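Local structure of thioesterase domain protein YiiD (1T82) at residues B[34-48]-B[67-80]. The protein is of unproven function but probably acts on acyl thioesters, as a dimeric member of the hotdog-fold thioesterase superfamily. Numbering follows the deposited sequence.
Sequences IAPLSFTDGELSVSA and TIMTLTGWGMVWLQ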
ATOM      1  N   ILE B  34       6.191   5.699 -10.585  1.00  8.04           N
ATOM      2  CA  ILE B  34       6.618   4.304 -10.625  1.00  8.67           C
ATOM      3  C   ILE B  34       6.822   3.885 -12.075  1.00 10.20           C
ATOM      4  O   ILE B  34       5.985   4.161 -12.936  1.00 10.75           O
ATOM      5  CB  ILE B  34       5.563   3.392  -9.969  1.00  9.27           C
ATOM      6  CG1 ILE B  34       5.341   3.841  -8.521  1.00 12.57           C
ATOM      7  CG2 ILE B  34       6.008   1.935 -10.031  1.00  8.93           C
ATOM      8  CD1 ILE B  34       4.219   3.119  -7.803  1.00 16.51           C
ATOM      9  N   ALA B  35       7.942   3.229 -12.349  1.00  8.80           N
ATOM     10  CA  ALA B  35       8.222   2.794 -13.704  1.00 10.16           C
ATOM     11  C   ALA B  35       9.081   1.544 -13.732  1.00  8.56           C
ATOM     12  O   ALA B  35       9.920   1.332 -12.861  1.00  8.29           O
ATOM     13  CB  ALA B  35       8.909   3.909 -14.483  1.00 11.72           C
ATOM     14  N   PRO B  36       8.876   0.690 -14.745  1.00 10.63           N
ATOM     15  CA  PRO B  36       9.647  -0.548 -14.883  1.00 11.08           C
ATOM     16  C   PRO B  36      11.096  -0.240 -15.241  1.00 12.35           C
ATOM     17  O   PRO B  36      11.383   0.758 -15.907  1.00 14.47           O
ATOM     18  CB  PRO B  36       8.932  -1.280 -16.022  1.00 11.60           C
ATOM     19  CG  PRO B  36       7.536  -0.750 -15.957  1.00 13.94           C
ATOM     20  CD  PRO B  36       7.759   0.718 -15.703  1.00 10.80           C
ATOM     21  N   LEU B  37      12.006  -1.095 -14.790  1.00 11.49           N
ATOM     22  CA  LEU B  37      13.426  -0.935 -15.082  1.00 12.91           C
ATOM     23  C   LEU B  37      13.877  -1.962 -16.113  1.00 13.11           C
ATOM     24  O   LEU B  37      14.593  -1.633 -17.058  1.00 13.98           O
ATOM     25  CB  LEU B  37      14.265  -1.109 -13.812  1.00 14.55           C
ATOM     26  CG  LEU B  37      14.262   0.018 -12.776  1.00 15.81           C
ATOM     27  CD1 LEU B  37      15.038  -0.415 -11.536  1.00 17.88           C
ATOM     28  CD2 LEU B  37      14.883   1.263 -13.382  1.00 17.50           C
ATOM     29  N   SER B  38      13.451  -3.208 -15.934  1.00 12.35           N
ATOM     30  CA  SER B  38      13.851  -4.269 -16.844  1.00 12.46           C
ATOM     31  C   SER B  38      13.062  -5.550 -16.632  1.00 12.07           C
ATOM     32  O   SER B  38      12.462  -5.758 -15.578  1.00 10.29           O
ATOM     33  CB  SER B  38      15.338  -4.566 -16.653  1.00 12.84           C
ATOM     34  OG  SER B  38      15.594  -4.933 -15.304  1.00 14.87           O
ATOM     35  N   PHE B  39      13.077  -6.411 -17.642  1.00 12.11           N
ATOM     36  CA  PHE B  39      12.383  -7.690 -17.571  1.00 13.75           C
ATOM     37  C   PHE B  39      13.156  -8.706 -18.399  1.00 15.33           C
ATOM     38  O   PHE B  39      13.030  -8.750 -19.624  1.00 16.24           O
ATOM     39  CB  PHE B  39      10.950  -7.558 -18.098  1.00 13.64           C
ATOM     40  CG  PHE B  39      10.180  -8.854 -18.106  1.00 15.16           C
ATOM     41  CD1 PHE B  39      10.132  -9.662 -16.974  1.00 16.85           C
ATOM     42  CD2 PHE B  39       9.495  -9.263 -19.247  1.00 17.95           C
ATOM     43  CE1 PHE B  39       9.416 -10.859 -16.977  1.00 16.98           C
ATOM     44  CE2 PHE B  39       8.775 -10.456 -19.262  1.00 17.39           C
ATOM     45  CZ  PHE B  39       8.736 -11.256 -18.125  1.00 18.05           C
ATOM     46  N   THR B  40      13.971  -9.511 -17.725  1.00 16.33           N
ATOM     47  CA  THR B  40      14.765 -10.527 -18.406  1.00 19.20           C
ATOM     48  C   THR B  40      14.980 -11.745 -17.521  1.00 18.01           C
ATOM     49  O   THR B  40      15.038 -11.632 -16.296  1.00 15.89           O
ATOM     50  CB  THR B  40      16.143  -9.974 -18.825  1.00 22.21           C
ATOM     51  OG1 THR B  40      16.900 -11.007 -19.468  1.00 25.83           O
ATOM     52  CG2 THR B  40      16.909  -9.474 -17.610  1.00 22.91           C
ATOM     53  N   ASP B  41      15.099 -12.911 -18.149  1.00 17.99           N
ATOM     54  CA  ASP B  41      15.309 -14.157 -17.422  1.00 19.34           C
ATOM     55  C   ASP B  41      14.248 -14.415 -16.362  1.00 16.31           C
ATOM     56  O   ASP B  41      14.542 -14.988 -15.316  1.00 16.38           O
ATOM     57  CB  ASP B  41      16.688 -14.161 -16.761  1.00 23.52           C
ATOM     58  CG  ASP B  41      17.776 -14.634 -17.695  1.00 28.35           C
ATOM     59  OD1 ASP B  41      17.940 -14.031 -18.780  1.00 29.67           O
ATOM     60  OD2 ASP B  41      18.470 -15.613 -17.343  1.00 31.48           O
ATOM     61  N   GLY B  42      13.020 -13.985 -16.635  1.00 13.52           N
ATOM     62  CA  GLY B  42      11.936 -14.206 -15.700  1.00 12.39           C
ATOM     63  C   GLY B  42      11.888 -13.288 -14.494  1.00 10.87           C
ATOM     64  O   GLY B  42      11.109 -13.526 -13.573  1.00 10.88           O
ATOM     65  N   GLU B  43      12.706 -12.240 -14.488  1.00 10.40           N
ATOM     66  CA  GLU B  43      12.716 -11.307 -13.366  1.00  9.41           C
ATOM     67  C   GLU B  43      12.319  -9.900 -13.784  1.00  9.42           C
ATOM     68  O   GLU B  43      12.889  -9.336 -14.717  1.00 10.50           O
ATOM     69  CB  GLU B  43      14.101 -11.259 -12.712  1.00 12.04           C
ATOM     70  CG  GLU B  43      14.158 -10.359 -11.485  1.00 14.05           C
ATOM     71  CD  GLU B  43      15.520 -10.362 -10.818  1.00 17.54           C
ATOM     72  OE1 GLU B  43      16.498  -9.949 -11.468  1.00 20.64           O
ATOM     73  OE2 GLU B  43      15.605 -10.778  -9.649  1.00 20.36           O
ATOM     74  N   LEU B  44      11.329  -9.343 -13.096  1.00  8.69           N
ATOM     75  CA  LEU B  44      10.877  -7.986 -13.372  1.00  7.96           C
ATOM     76  C   LEU B  44      11.437  -7.069 -12.290  1.00  8.48           C
ATOM     77  O   LEU B  44      11.332  -7.364 -11.097  1.00  8.30           O
ATOM     78  CB  LEU B  44       9.343  -7.906 -13.368  1.00  7.74           C
ATOM     79  CG  LEU B  44       8.744  -6.495 -13.407  1.00  9.64           C
ATOM     80  CD1 LEU B  44       9.109  -5.823 -14.727  1.00  7.03           C
ATOM     81  CD2 LEU B  44       7.227  -6.553 -13.243  1.00  8.33           C
ATOM     82  N   SER B  45      12.050  -5.967 -12.711  1.00  6.55           N
ATOM     83  CA  SER B  45      12.613  -4.989 -11.784  1.00  7.90           C
ATOM     84  C   SER B  45      11.879  -3.665 -11.990  1.00  7.19           C
ATOM     85  O   SER B  45      11.700  -3.219 -13.125  1.00  8.84           O
ATOM     86  CB  SER B  45      14.112  -4.802 -12.048  1.00 10.38           C
ATOM     87  OG  SER B  45      14.853  -5.953 -11.660  1.00 17.37           O
ATOM     88  N   VAL B  46      11.458  -3.045 -10.890  1.00  6.83           N
ATOM     89  CA  VAL B  46      10.712  -1.788 -10.925  1.00  6.96           C
ATOM     90  C   VAL B  46      11.292  -0.792  -9.918  1.00  7.04           C
ATOM     91  O   VAL B  46      11.925  -1.190  -8.941  1.00  8.44           O
ATOM     92  CB  VAL B  46       9.217  -2.053 -10.578  1.00  7.71           C
ATOM     93  CG1 VAL B  46       8.434  -0.750 -10.505  1.00  7.45           C
ATOM     94  CG2 VAL B  46       8.604  -2.987 -11.619  1.00  6.08           C
ATOM     95  N   SER B  47      11.092   0.503 -10.152  1.00  7.49           N
ATOM     96  CA  SER B  47      11.594   1.504  -9.220  1.00  7.04           C
ATOM     97  C   SER B  47      10.706   2.740  -9.230  1.00  7.73           C
ATOM     98  O   SER B  47       9.738   2.820  -9.985  1.00  6.74           O
ATOM     99  CB  SER B  47      13.033   1.902  -9.576  1.00  8.62           C
ATOM    100  OG  SER B  47      13.595   2.750  -8.581  1.00  9.95           O
ATOM    101  N   ALA B  48      11.041   3.689  -8.366  1.00  6.93           N
ATOM    102  CA  ALA B  48      10.320   4.947  -8.258  1.00  7.03           C
ATOM    103  C   ALA B  48      11.237   5.874  -7.488  1.00  7.15           C
ATOM    104  O   ALA B  48      12.023   5.427  -6.653  1.00  9.03           O
ATOM    105  CB  ALA B  48       9.004   4.760  -7.502  1.00  7.92           C
ATOM    106  N   THR B  67       2.715   0.134  -2.203  1.00  4.72           N
ATOM    107  CA  THR B  67       2.145   0.349  -3.521  1.00  5.11           C
ATOM    108  C   THR B  67       3.070  -0.055  -4.655  1.00  4.10           C
ATOM    109  O   THR B  67       2.637  -0.713  -5.598  1.00  4.77           O
ATOM    110  CB  THR B  67       1.712   1.811  -3.709  1.00  4.15           C
ATOM    111  OG1 THR B  67       0.684   2.122  -2.758  1.00  5.35           O
ATOM    112  CG2 THR B  67       1.173   2.024  -5.120  1.00  6.27           C
ATOM    113  N   ILE B  68       4.344   0.321  -4.579  1.00  4.89           N
ATOM    114  CA  ILE B  68       5.247  -0.056  -5.656  1.00  5.15           C
ATOM    115  C   ILE B  68       5.414  -1.575  -5.707  1.00  5.36           C
ATOM    116  O   ILE B  68       5.507  -2.154  -6.786  1.00  4.56           O
ATOM    117  CB  ILE B  68       6.638   0.647  -5.530  1.00  7.98           C
ATOM    118  CG1 ILE B  68       7.542   0.238  -6.693  1.00 10.44           C
ATOM    119  CG2 ILE B  68       7.297   0.302  -4.215  1.00  8.87           C
ATOM    120  CD1 ILE B  68       8.790   1.100  -6.814  1.00 15.64           C
HETATM  121  N   MSE B  69       5.428  -2.224  -4.548  1.00  4.05           N
HETATM  122  CA  MSE B  69       5.577  -3.673  -4.531  1.00  3.53           C
HETATM  123  C   MSE B  69       4.338  -4.356  -5.096  1.00  3.82           C
HETATM  124  O   MSE B  69       4.454  -5.302  -5.864  1.00  4.92           O
HETATM  125  CB  MSE B  69       5.870  -4.162  -3.109  1.00  5.38           C
HETATM  126  CG  MSE B  69       7.197  -3.629  -2.597  1.00  7.35           C
HETATM  127 SE   MSE B  69       7.668  -4.125  -0.796  1.00 14.77          SE
HETATM  128  CE  MSE B  69       8.772  -5.668  -1.167  1.00  7.48           C
ATOM    129  N   THR B  70       3.154  -3.877  -4.738  1.00  4.08           N
ATOM    130  CA  THR B  70       1.959  -4.503  -5.271  1.00  6.44           C
ATOM    131  C   THR B  70       1.835  -4.276  -6.780  1.00  5.57           C
ATOM    132  O   THR B  70       1.370  -5.158  -7.495  1.00  7.23           O
ATOM    133  CB  THR B  70       0.680  -4.027  -4.558  1.00 10.55           C
ATOM    134  OG1 THR B  70      -0.418  -4.839  -4.995  1.00 16.18           O
ATOM    135  CG2 THR B  70       0.395  -2.572  -4.872  1.00 14.65           C
ATOM    136  N   LEU B  71       2.254  -3.110  -7.275  1.00  5.58           N
ATOM    137  CA  LEU B  71       2.184  -2.862  -8.715  1.00  6.34           C
ATOM    138  C   LEU B  71       3.210  -3.716  -9.455  1.00  7.22           C
ATOM    139  O   LEU B  71       2.993  -4.110 -10.602  1.00  7.61           O
ATOM    140  CB  LEU B  71       2.407  -1.379  -9.040  1.00  7.33           C
ATOM    141  CG  LEU B  71       1.202  -0.459  -8.826  1.00 10.39           C
ATOM    142  CD1 LEU B  71       1.653   0.986  -8.913  1.00 14.17           C
ATOM    143  CD2 LEU B  71       0.126  -0.748  -9.875  1.00 12.43           C
ATOM    144  N   THR B  72       4.330  -4.011  -8.800  1.00  6.56           N
ATOM    145  CA  THR B  72       5.355  -4.838  -9.420  1.00  6.71           C
ATOM    146  C   THR B  72       4.822  -6.265  -9.577  1.00  6.14           C
ATOM    147  O   THR B  72       5.000  -6.887 -10.622  1.00  5.01           O
ATOM    148  CB  THR B  72       6.661  -4.824  -8.587  1.00  7.10           C
ATOM    149  OG1 THR B  72       7.224  -3.506  -8.622  1.00  7.70           O
ATOM    150  CG2 THR B  72       7.683  -5.805  -9.155  1.00  8.27           C
ATOM    151  N   GLY B  73       4.145  -6.763  -8.545  1.00  6.79           N
ATOM    152  CA  GLY B  73       3.576  -8.098  -8.612  1.00  5.85           C
ATOM    153  C   GLY B  73       2.498  -8.129  -9.680  1.00  5.46           C
ATOM    154  O   GLY B  73       2.473  -9.016 -10.536  1.00  4.90           O
ATOM    155  N   TRP B  74       1.602  -7.145  -9.632  1.00  4.58           N
ATOM    156  CA  TRP B  74       0.519  -7.033 -10.603  1.00  6.70           C
ATOM    157  C   TRP B  74       1.127  -6.988 -12.008  1.00  7.14           C
ATOM    158  O   TRP B  74       0.669  -7.682 -12.921  1.00  7.19           O
ATOM    159  CB  TRP B  74      -0.276  -5.746 -10.340  1.00  8.48           C
ATOM    160  CG  TRP B  74      -1.511  -5.590 -11.186  1.00  9.04           C
ATOM    161  CD1 TRP B  74      -2.784  -5.954 -10.854  1.00 11.13           C
ATOM    162  CD2 TRP B  74      -1.583  -5.026 -12.499  1.00 11.14           C
ATOM    163  NE1 TRP B  74      -3.648  -5.649 -11.883  1.00 13.17           N
ATOM    164  CE2 TRP B  74      -2.935  -5.079 -12.906  1.00 12.16           C
ATOM    165  CE3 TRP B  74      -0.635  -4.481 -13.375  1.00 10.17           C
ATOM    166  CZ2 TRP B  74      -3.365  -4.607 -14.152  1.00 13.29           C
ATOM    167  CZ3 TRP B  74      -1.060  -4.011 -14.614  1.00 11.22           C
ATOM    168  CH2 TRP B  74      -2.415  -4.078 -14.990  1.00 12.84           C
ATOM    169  N   GLY B  75       2.170  -6.174 -12.163  1.00  6.68           N
ATOM    170  CA  GLY B  75       2.833  -6.036 -13.450  1.00  7.67           C
ATOM    171  C   GLY B  75       3.406  -7.333 -13.980  1.00  7.01           C
ATOM    172  O   GLY B  75       3.396  -7.575 -15.190  1.00  7.10           O
HETATM  173  N   MSE B  76       3.913  -8.175 -13.085  1.00  7.70           N
HETATM  174  CA  MSE B  76       4.468  -9.448 -13.516  1.00  6.83           C
HETATM  175  C   MSE B  76       3.361 -10.343 -14.067  1.00  6.71           C
HETATM  176  O   MSE B  76       3.543 -10.983 -15.101  1.00  5.07           O
HETATM  177  CB  MSE B  76       5.184 -10.160 -12.365  1.00  9.92           C
HETATM  178  CG  MSE B  76       5.727 -11.535 -12.751  1.00 10.73           C
HETATM  179 SE   MSE B  76       6.916 -11.483 -14.284  1.00 19.58          SE
HETATM  180  CE  MSE B  76       8.607 -11.517 -13.342  1.00 12.06           C
ATOM    181  N   VAL B  77       2.218 -10.394 -13.386  1.00  6.93           N
ATOM    182  CA  VAL B  77       1.126 -11.227 -13.877  1.00  6.59           C
ATOM    183  C   VAL B  77       0.678 -10.702 -15.232  1.00  6.88           C
ATOM    184  O   VAL B  77       0.437 -11.473 -16.163  1.00  7.43           O
ATOM    185  CB  VAL B  77      -0.092 -11.220 -12.931  1.00  4.36           C
ATOM    186  CG1 VAL B  77      -1.168 -12.165 -13.472  1.00  8.92           C
ATOM    187  CG2 VAL B  77       0.330 -11.643 -11.535  1.00  5.39           C
ATOM    188  N   TRP B  78       0.567  -9.383 -15.333  1.00  7.07           N
ATOM    189  CA  TRP B  78       0.156  -8.736 -16.575  1.00  7.13           C
ATOM    190  C   TRP B  78       1.100  -9.124 -17.714  1.00  6.21           C
ATOM    191  O   TRP B  78       0.655  -9.499 -18.800  1.00  7.16           O
ATOM    192  CB  TRP B  78       0.163  -7.217 -16.386  1.00  8.42           C
ATOM    193  CG  TRP B  78      -0.336  -6.441 -17.561  1.00  9.91           C
ATOM    194  CD1 TRP B  78      -1.628  -6.109 -17.836  1.00 10.77           C
ATOM    195  CD2 TRP B  78       0.458  -5.872 -18.608  1.00  9.41           C
ATOM    196  NE1 TRP B  78      -1.691  -5.360 -18.991  1.00 11.09           N
ATOM    197  CE2 TRP B  78      -0.424  -5.201 -19.483  1.00 10.34           C
ATOM    198  CE3 TRP B  78       1.829  -5.864 -18.890  1.00 10.27           C
ATOM    199  CZ2 TRP B  78       0.025  -4.526 -20.623  1.00 10.25           C
ATOM    200  CZ3 TRP B  78       2.275  -5.194 -20.022  1.00 11.86           C
ATOM    201  CH2 TRP B  78       1.374  -4.534 -20.873  1.00 11.43           C
ATOM    202  N   LEU B  79       2.402  -9.037 -17.460  1.00  6.20           N
ATOM    203  CA  LEU B  79       3.408  -9.378 -18.464  1.00  7.47           C
ATOM    204  C   LEU B  79       3.282 -10.815 -18.932  1.00  7.32           C
ATOM    205  O   LEU B  79       3.335 -11.089 -20.132  1.00  7.29           O
ATOM    206  CB  LEU B  79       4.815  -9.155 -17.903  1.00  6.49           C
ATOM    207  CG  LEU B  79       5.296  -7.703 -17.814  1.00  7.86           C
ATOM    208  CD1 LEU B  79       6.541  -7.624 -16.950  1.00  9.45           C
ATOM    209  CD2 LEU B  79       5.580  -7.174 -19.214  1.00 11.71           C
ATOM    210  N   GLN B  80       3.119 -11.736 -17.988  1.00  6.85           N
ATOM    211  CA  GLN B  80       2.995 -13.142 -18.343  1.00  8.32           C
ATOM    212  C   GLN B  80       1.744 -13.372 -19.186  1.00  9.12           C
ATOM    213  O   GLN B  80       1.751 -14.199 -20.097  1.00  9.80           O
ATOM    214  CB  GLN B  80       2.964 -14.007 -17.080  1.00  8.87           C
ATOM    215  CG  GLN B  80       4.274 -14.005 -16.285  1.00  9.60           C
ATOM    216  CD  GLN B  80       5.468 -14.490 -17.092  1.00  9.10           C
ATOM    217  OE1 GLN B  80       5.329 -15.322 -17.990  1.00  9.48           O
ATOM    218  NE2 GLN B  80       6.653 -13.985 -16.761  1.00 10.08           N
TER
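Phe39 lays one ring face over the CD1 methyl of Leu79, which sits 4.0 Å from the ring centroid and 9° off its normal, a nearly head-on CH-pi contact. The same ring meets Met76, present as selenomethionine, in an oblique Met-aromatic contact, CE1 lying 3.7 Å from SE, and Gln80 NE2 approaches its edge near the ring plane. Bends at chi2 and chi3 curl the Met76 chain back under the hairpin, where its CE methyl packs 3.7 Å from Leu44 CB. Leu44 wedges between helix turns: CD1 touches Leu79 CD1, while CD2 lies 3.5 Å from Thr72 O and close to Gly75, which has no side chain to intervene. Farther along, Val46 and Thr72 slide past each other in opposite directions, Val46 CB and CG2 lying against Thr72 OG1, with CB at 3.1 Å. That hydroxyl donates to Ile68 O at 2.9 Å; the carbonyl also accepts from Thr72 N, on the opposite face of its plane. Ile68 CD1 reaches Ala48 CB, and Ile34 CD1 meets Leu71 CD1 at 3.5 Å. Strand 43-47 runs roughly antiparallel to the helix, at 148° between the short segment axes, in the hotdog arrangement of a long central helix wrapped by an antiparallel sheet; Leu71 also packs on Phe61 of the second subunit. No hydrogen bond crosses between the segments; the contact is van der Waals packing, mostly of apolar side chains, and Thr72 OG1 enters it with its proton already given to the helix backbone.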